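Local coordinates for membrane-bound protease PH1510 (PDB 6M4B), which cleaves proteins near hydrophobic or aromatic residues, here seen as the inactivated N-terminal domain of a membrane-bound serine protease, at residues G85-L90 with N127-Y132; R62-K67 with A137-R142. The protein carries 1 engineered substitution. All blocks are in the same frame, centred on the assembly; numbering follows the deposited sequence.

Interaction 1 (G85-L90 with N127-Y132); sequences GTYIAL and NYFIAY
Two helices that flank the active site of this ClpP-like protease domain, 84-90 directly after the nucleophile position and 123-139 bearing the catalytic K124, meet through the rings of Y87, F129 and Y132. The backbones stay well apart, and the 8.8 Å between Y87 CA and Y132 CA is bridged by the long tyrosine side chains. Y87 points its CB toward the other helix and offers its ring border, CD2 and CE2, to Y132 and its hydroxyl end to F129, two residues one turn apart on helix 123-139. Its CD2 comes to 3.5 Å from CD2 of Y132. These rings lie border to border, their planes 22° apart and neither over the other's face; the centroids are 5.8 Å apart. Y132 is brought there by a chi1 of -177°, which carries CG away from its own backbone N. F129 is met by the far end of Y87: the OH lies 3.6 Å from F129 CD1, and the two side chains cross at about a right angle. Y128 CD1, from the preceding residue, rests over one face of the F129 ring, 4.2 Å above its plane. Beyond the contact, Y87 touches C106 and F129 touches A53, both substrate-binding residues. A83, an engineered alanine, stands at the position of the nucleophile. Aromatic packing thus joins the helices of the Ser/Lys site in a ClpP/crotonase-type fold.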
loop_
_atom_site.group_PDB
_atom_site.type_symbol
_atom_site.label_atom_id
_atom_site.label_comp_id
_atom_site.label_asym_id
_atom_site.label_seq_id
_atom_site.Cartn_x
_atom_site.Cartn_y
_atom_site.Cartn_z
ATOM N N GLY A 85 15.043 -0.117 2.268
ATOM C CA GLY A 85 15.442 0.095 0.890
ATOM C C GLY A 85 15.000 -1.012 -0.055
ATOM O O GLY A 85 14.792 -0.747 -1.250
ATOM N N THR A 86 14.930 -2.256 0.458
ATOM C CA THR A 86 14.510 -3.383 -0.336
ATOM C C THR A 86 13.078 -3.219 -0.820
ATOM O O THR A 86 12.785 -3.520 -1.972
ATOM C CB THR A 86 14.652 -4.635 0.473
ATOM O OG1 THR A 86 16.043 -4.796 0.816
ATOM C CG2 THR A 86 14.211 -5.832 -0.281
ATOM N N TYR A 87 12.211 -2.688 0.060
ATOM C CA TYR A 87 10.813 -2.466 -0.211
ATOM C C TYR A 87 10.630 -1.365 -1.276
ATOM O O TYR A 87 9.776 -1.482 -2.131
ATOM C CB TYR A 87 10.039 -2.031 1.066
ATOM C CG TYR A 87 9.974 -3.060 2.217
ATOM C CD1 TYR A 87 11.052 -3.263 3.081
ATOM C CD2 TYR A 87 8.798 -3.760 2.486
ATOM C CE1 TYR A 87 10.969 -4.150 4.141
ATOM C CE2 TYR A 87 8.705 -4.612 3.554
ATOM C CZ TYR A 87 9.780 -4.795 4.383
ATOM O OH TYR A 87 9.693 -5.649 5.413
ATOM N N ILE A 88 11.441 -0.310 -1.216
ATOM C CA ILE A 88 11.407 0.762 -2.214
ATOM C C ILE A 88 11.700 0.152 -3.574
ATOM O O ILE A 88 10.959 0.358 -4.517
ATOM C CB ILE A 88 12.426 1.884 -1.849
ATOM C CG1 ILE A 88 12.018 2.596 -0.532
ATOM C CG2 ILE A 88 12.536 2.959 -2.944
ATOM C CD1 ILE A 88 13.103 3.462 0.087
ATOM N N ALA A 89 12.743 -0.674 -3.636
ATOM C CA ALA A 89 13.055 -1.400 -4.842
ATOM C C ALA A 89 11.923 -2.324 -5.313
ATOM O O ALA A 89 11.462 -2.174 -6.468
ATOM C CB ALA A 89 14.320 -2.198 -4.665
ATOM N N LEU A 90 11.426 -3.218 -4.432
ATOM C CA LEU A 90 10.308 -4.100 -4.800
ATOM C C LEU A 90 9.032 -3.397 -5.186
ATOM O O LEU A 90 8.222 -3.947 -5.947
ATOM C CB LEU A 90 10.031 -5.142 -3.730
ATOM C CG LEU A 90 11.171 -6.090 -3.470
ATOM C CD1 LEU A 90 10.895 -6.873 -2.205
ATOM C CD2 LEU A 90 11.340 -7.035 -4.656
ATOM N N ASN A 127 4.837 -10.541 10.882
ATOM C CA ASN A 127 3.957 -11.125 9.876
ATOM C C ASN A 127 3.322 -10.064 9.011
ATOM O O ASN A 127 3.071 -10.312 7.860
ATOM C CB ASN A 127 2.886 -12.036 10.465
ATOM C CG ASN A 127 3.461 -13.338 11.028
ATOM O OD1 ASN A 127 4.492 -13.841 10.607
ATOM N ND2 ASN A 127 2.789 -13.859 12.028
ATOM N N TYR A 128 3.037 -8.926 9.601
ATOM C CA TYR A 128 2.541 -7.801 8.875
ATOM C C TYR A 128 3.519 -7.367 7.743
ATOM O O TYR A 128 3.105 -7.141 6.604
ATOM C CB TYR A 128 2.272 -6.664 9.845
ATOM C CG TYR A 128 1.838 -5.417 9.171
ATOM C CD1 TYR A 128 2.793 -4.510 8.683
ATOM C CD2 TYR A 128 0.517 -5.130 8.988
ATOM C CE1 TYR A 128 2.404 -3.383 8.001
ATOM C CE2 TYR A 128 0.107 -3.972 8.309
ATOM C CZ TYR A 128 1.048 -3.117 7.815
ATOM O OH TYR A 128 0.664 -1.946 7.207
ATOM N N PHE A 129 4.791 -7.293 8.085
ATOM C CA PHE A 129 5.837 -6.943 7.155
ATOM C C PHE A 129 6.062 -7.995 6.114
ATOM O O PHE A 129 6.244 -7.650 4.939
ATOM C CB PHE A 129 7.143 -6.532 7.868
ATOM C CG PHE A 129 7.124 -5.111 8.317
ATOM C CD1 PHE A 129 7.131 -4.089 7.367
ATOM C CD2 PHE A 129 6.897 -4.775 9.648
ATOM C CE1 PHE A 129 7.011 -2.757 7.753
ATOM C CE2 PHE A 129 6.767 -3.446 10.039
ATOM C CZ PHE A 129 6.830 -2.438 9.093
ATOM N N ILE A 130 5.936 -9.251 6.507
ATOM C CA ILE A 130 5.975 -10.358 5.561
ATOM C C ILE A 130 4.815 -10.245 4.577
ATOM O O ILE A 130 5.037 -10.328 3.370
ATOM C CB ILE A 130 5.943 -11.724 6.253
ATOM C CG1 ILE A 130 7.256 -11.950 7.028
ATOM C CG2 ILE A 130 5.742 -12.839 5.259
ATOM C CD1 ILE A 130 7.252 -13.161 7.961
ATOM N N ALA A 131 3.595 -10.020 5.057
ATOM C CA ALA A 131 2.489 -9.846 4.133
ATOM C C ALA A 131 2.756 -8.649 3.187
ATOM O O ALA A 131 2.493 -8.753 1.985
ATOM C CB ALA A 131 1.183 -9.661 4.871
ATOM N N TYR A 132 3.305 -7.551 3.706
ATOM C CA TYR A 132 3.541 -6.368 2.865
ATOM C C TYR A 132 4.638 -6.598 1.783
ATOM O O TYR A 132 4.406 -6.344 0.586
ATOM C CB TYR A 132 3.884 -5.202 3.716
ATOM C CG TYR A 132 4.072 -3.921 3.001
ATOM C CD1 TYR A 132 3.006 -3.291 2.382
ATOM C CD2 TYR A 132 5.316 -3.288 2.978
ATOM C CE1 TYR A 132 3.153 -2.101 1.714
ATOM C CE2 TYR A 132 5.472 -2.065 2.356
ATOM C CZ TYR A 132 4.427 -1.487 1.706
ATOM O OH TYR A 132 4.604 -0.285 1.090
#

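Interaction 2 (R62-K67 with A137-R142); sequences RIQQSK and AQESGR
A chi1 of -74° places CG of Q64 opposite its carbonyl carbon, and beyond CG the chain is extended; E139 is built alike, with chi1 at -76°. Both start from CB atoms directed toward the facing helix, so two long polar side chains cross a wide gap, 10.5 Å from Q64 CA to E139 CA, and meet only at their ends, at about a right angle. There Q64 NE2 lies 3.1 Å from E139 OE1, with the amide and carboxylate planes turned 44° against each other. Glutamine and glutamate suit these places by their reach: both are long, flexible polar chains set near helix ends, and their end groups come close although the backbones stay apart. E139 stands in the last turn of helix 123-139. That helix closes with a Schellman motif: R142 N bonds back to A137 O at 2.8 Å, while the inner bond from G141 N to Q138 O is weak at 3.3 Å. G141 is its C' residue, and its positive phi is a conformation that glycine adopts without side-chain strain. Q64, for its part, belongs to the last turn of helix 53-64, just before the chain leads into strand 70-74. The second subunit of the homodimer packs against both residues, its Y128 on Q64 and its Y132 on E139.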
loop_
_atom_site.group_PDB
_atom_site.type_symbol
_atom_site.label_atom_id
_atom_site.label_comp_id
_atom_site.label_asym_id
_atom_site.label_seq_id
_atom_site.Cartn_x
_atom_site.Cartn_y
_atom_site.Cartn_z
ATOM N N ARG A 62 4.151 6.551 -3.205
ATOM C CA ARG A 62 4.420 7.618 -4.187
ATOM C C ARG A 62 4.876 7.034 -5.541
ATOM O O ARG A 62 4.389 7.443 -6.588
ATOM C CB ARG A 62 5.481 8.560 -3.653
ATOM C CG ARG A 62 5.778 9.760 -4.517
ATOM C CD ARG A 62 4.550 10.612 -4.694
ATOM N NE ARG A 62 4.809 11.715 -5.587
ATOM C CZ ARG A 62 4.550 11.759 -6.888
ATOM N NH1 ARG A 62 4.032 10.716 -7.553
ATOM N NH2 ARG A 62 4.816 12.893 -7.546
ATOM N N ILE A 63 5.765 6.055 -5.483
ATOM C CA ILE A 63 6.194 5.349 -6.683
ATOM C C ILE A 63 5.017 4.653 -7.361
ATOM O O ILE A 63 4.838 4.775 -8.575
ATOM C CB ILE A 63 7.317 4.374 -6.355
ATOM C CG1 ILE A 63 8.559 5.189 -5.969
ATOM C CG2 ILE A 63 7.607 3.424 -7.515
ATOM C CD1 ILE A 63 9.631 4.404 -5.289
ATOM N N GLN A 64 4.160 3.993 -6.593
ATOM C CA GLN A 64 3.064 3.275 -7.193
ATOM C C GLN A 64 2.073 4.168 -7.929
ATOM O O GLN A 64 1.461 3.711 -8.871
ATOM C CB GLN A 64 2.322 2.429 -6.152
ATOM C CG GLN A 64 3.091 1.180 -5.709
ATOM C CD GLN A 64 2.352 0.412 -4.610
ATOM O OE1 GLN A 64 1.662 1.018 -3.772
ATOM N NE2 GLN A 64 2.494 -0.914 -4.597
ATOM N N GLN A 65 1.853 5.389 -7.438
ATOM C CA GLN A 65 0.951 6.371 -8.067
ATOM C C GLN A 65 1.677 7.226 -9.123
ATOM O O GLN A 65 1.065 8.079 -9.710
ATOM C CB GLN A 65 0.346 7.346 -7.017
ATOM C CG GLN A 65 -0.383 6.751 -5.799
ATOM C CD GLN A 65 -1.723 6.121 -6.136
ATOM O OE1 GLN A 65 -1.815 5.227 -6.973
ATOM N NE2 GLN A 65 -2.768 6.563 -5.456
ATOM N N SER A 66 2.982 7.057 -9.273
ATOM C CA SER A 66 3.764 7.826 -10.229
ATOM C C SER A 66 3.160 7.744 -11.604
ATOM O O SER A 66 2.772 6.690 -12.048
ATOM C CB SER A 66 5.237 7.355 -10.284
ATOM O OG SER A 66 5.976 8.145 -11.216
ATOM N N LYS A 67 3.074 8.869 -12.286
ATOM C CA LYS A 67 2.566 8.859 -13.660
ATOM C C LYS A 67 3.628 8.464 -14.652
ATOM O O LYS A 67 3.311 8.301 -15.806
ATOM C CB LYS A 67 1.994 10.236 -14.034
ATOM C CG LYS A 67 0.742 10.562 -13.225
ATOM C CD LYS A 67 0.288 12.007 -13.361
ATOM C CE LYS A 67 -0.905 12.273 -12.438
ATOM N NZ LYS A 67 -1.139 13.721 -12.219
ATOM N N ALA A 137 6.265 -7.969 -4.027
ATOM C CA ALA A 137 6.751 -8.958 -4.950
ATOM C C ALA A 137 5.678 -9.494 -5.898
ATOM O O ALA A 137 5.895 -9.539 -7.100
ATOM C CB ALA A 137 7.442 -10.112 -4.213
ATOM N N GLN A 138 4.525 -9.884 -5.363
ATOM C CA GLN A 138 3.457 -10.463 -6.181
ATOM C C GLN A 138 2.904 -9.439 -7.131
ATOM O O GLN A 138 2.610 -9.762 -8.249
ATOM C CB GLN A 138 2.305 -11.050 -5.349
ATOM C CG GLN A 138 2.758 -12.061 -4.322
ATOM C CD GLN A 138 2.633 -13.472 -4.796
ATOM O OE1 GLN A 138 2.520 -13.733 -6.016
ATOM N NE2 GLN A 138 2.673 -14.421 -3.832
ATOM N N GLU A 139 2.733 -8.213 -6.668
ATOM C CA GLU A 139 2.237 -7.148 -7.514
ATOM C C GLU A 139 3.160 -6.882 -8.733
ATOM O O GLU A 139 2.683 -6.453 -9.763
ATOM C CB GLU A 139 2.105 -5.847 -6.708
ATOM C CG GLU A 139 0.879 -5.858 -5.810
ATOM C CD GLU A 139 0.933 -4.852 -4.667
ATOM O OE1 GLU A 139 1.852 -3.987 -4.651
ATOM O OE2 GLU A 139 0.052 -4.951 -3.771
ATOM N N SER A 140 4.459 -7.069 -8.564
ATOM C CA SER A 140 5.420 -6.828 -9.615
ATOM C C SER A 140 5.940 -8.086 -10.313
ATOM O O SER A 140 6.913 -8.005 -11.059
ATOM C CB SER A 140 6.588 -6.053 -9.016
ATOM O OG SER A 140 7.223 -6.768 -7.980
ATOM N N GLY A 141 5.318 -9.256 -10.082
ATOM C CA GLY A 141 5.784 -10.485 -10.731
ATOM C C GLY A 141 7.161 -10.932 -10.260
ATOM O O GLY A 141 7.767 -11.736 -10.880
ATOM N N ARG A 142 7.629 -10.460 -9.119
ATOM C CA ARG A 142 8.916 -10.810 -8.615
ATOM C C ARG A 142 8.796 -11.942 -7.578
ATOM O O ARG A 142 7.729 -12.260 -7.113
ATOM C CB ARG A 142 9.580 -9.553 -8.009
ATOM C CG ARG A 142 9.955 -8.507 -9.073
ATOM C CD ARG A 142 10.401 -7.212 -8.430
ATOM N NE ARG A 142 10.670 -6.229 -9.442
ATOM C CZ ARG A 142 10.202 -4.982 -9.507
ATOM N NH1 ARG A 142 9.378 -4.469 -8.603
ATOM N NH2 ARG A 142 10.595 -4.219 -10.513
#

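Helix 123-139 serves both contacts, facing helix 84-90 near its middle in interaction 1 and the end of helix 53-64 at its C-terminus in interaction 2. Both are partly buried, but interaction 1 buries 141 Å² with aromatic rings beside the substrate site, whereas interaction 2 buries 50 Å² through one polar pair away from the annotated sites. They also touch directly: R142 NH1 comes within 2.9 Å of L90 O, and I63 packs on I88. The second subunit adds a further tie, since residues of both interactions take part in the dimer interface, where A131 packs on Q138 of the second subunit.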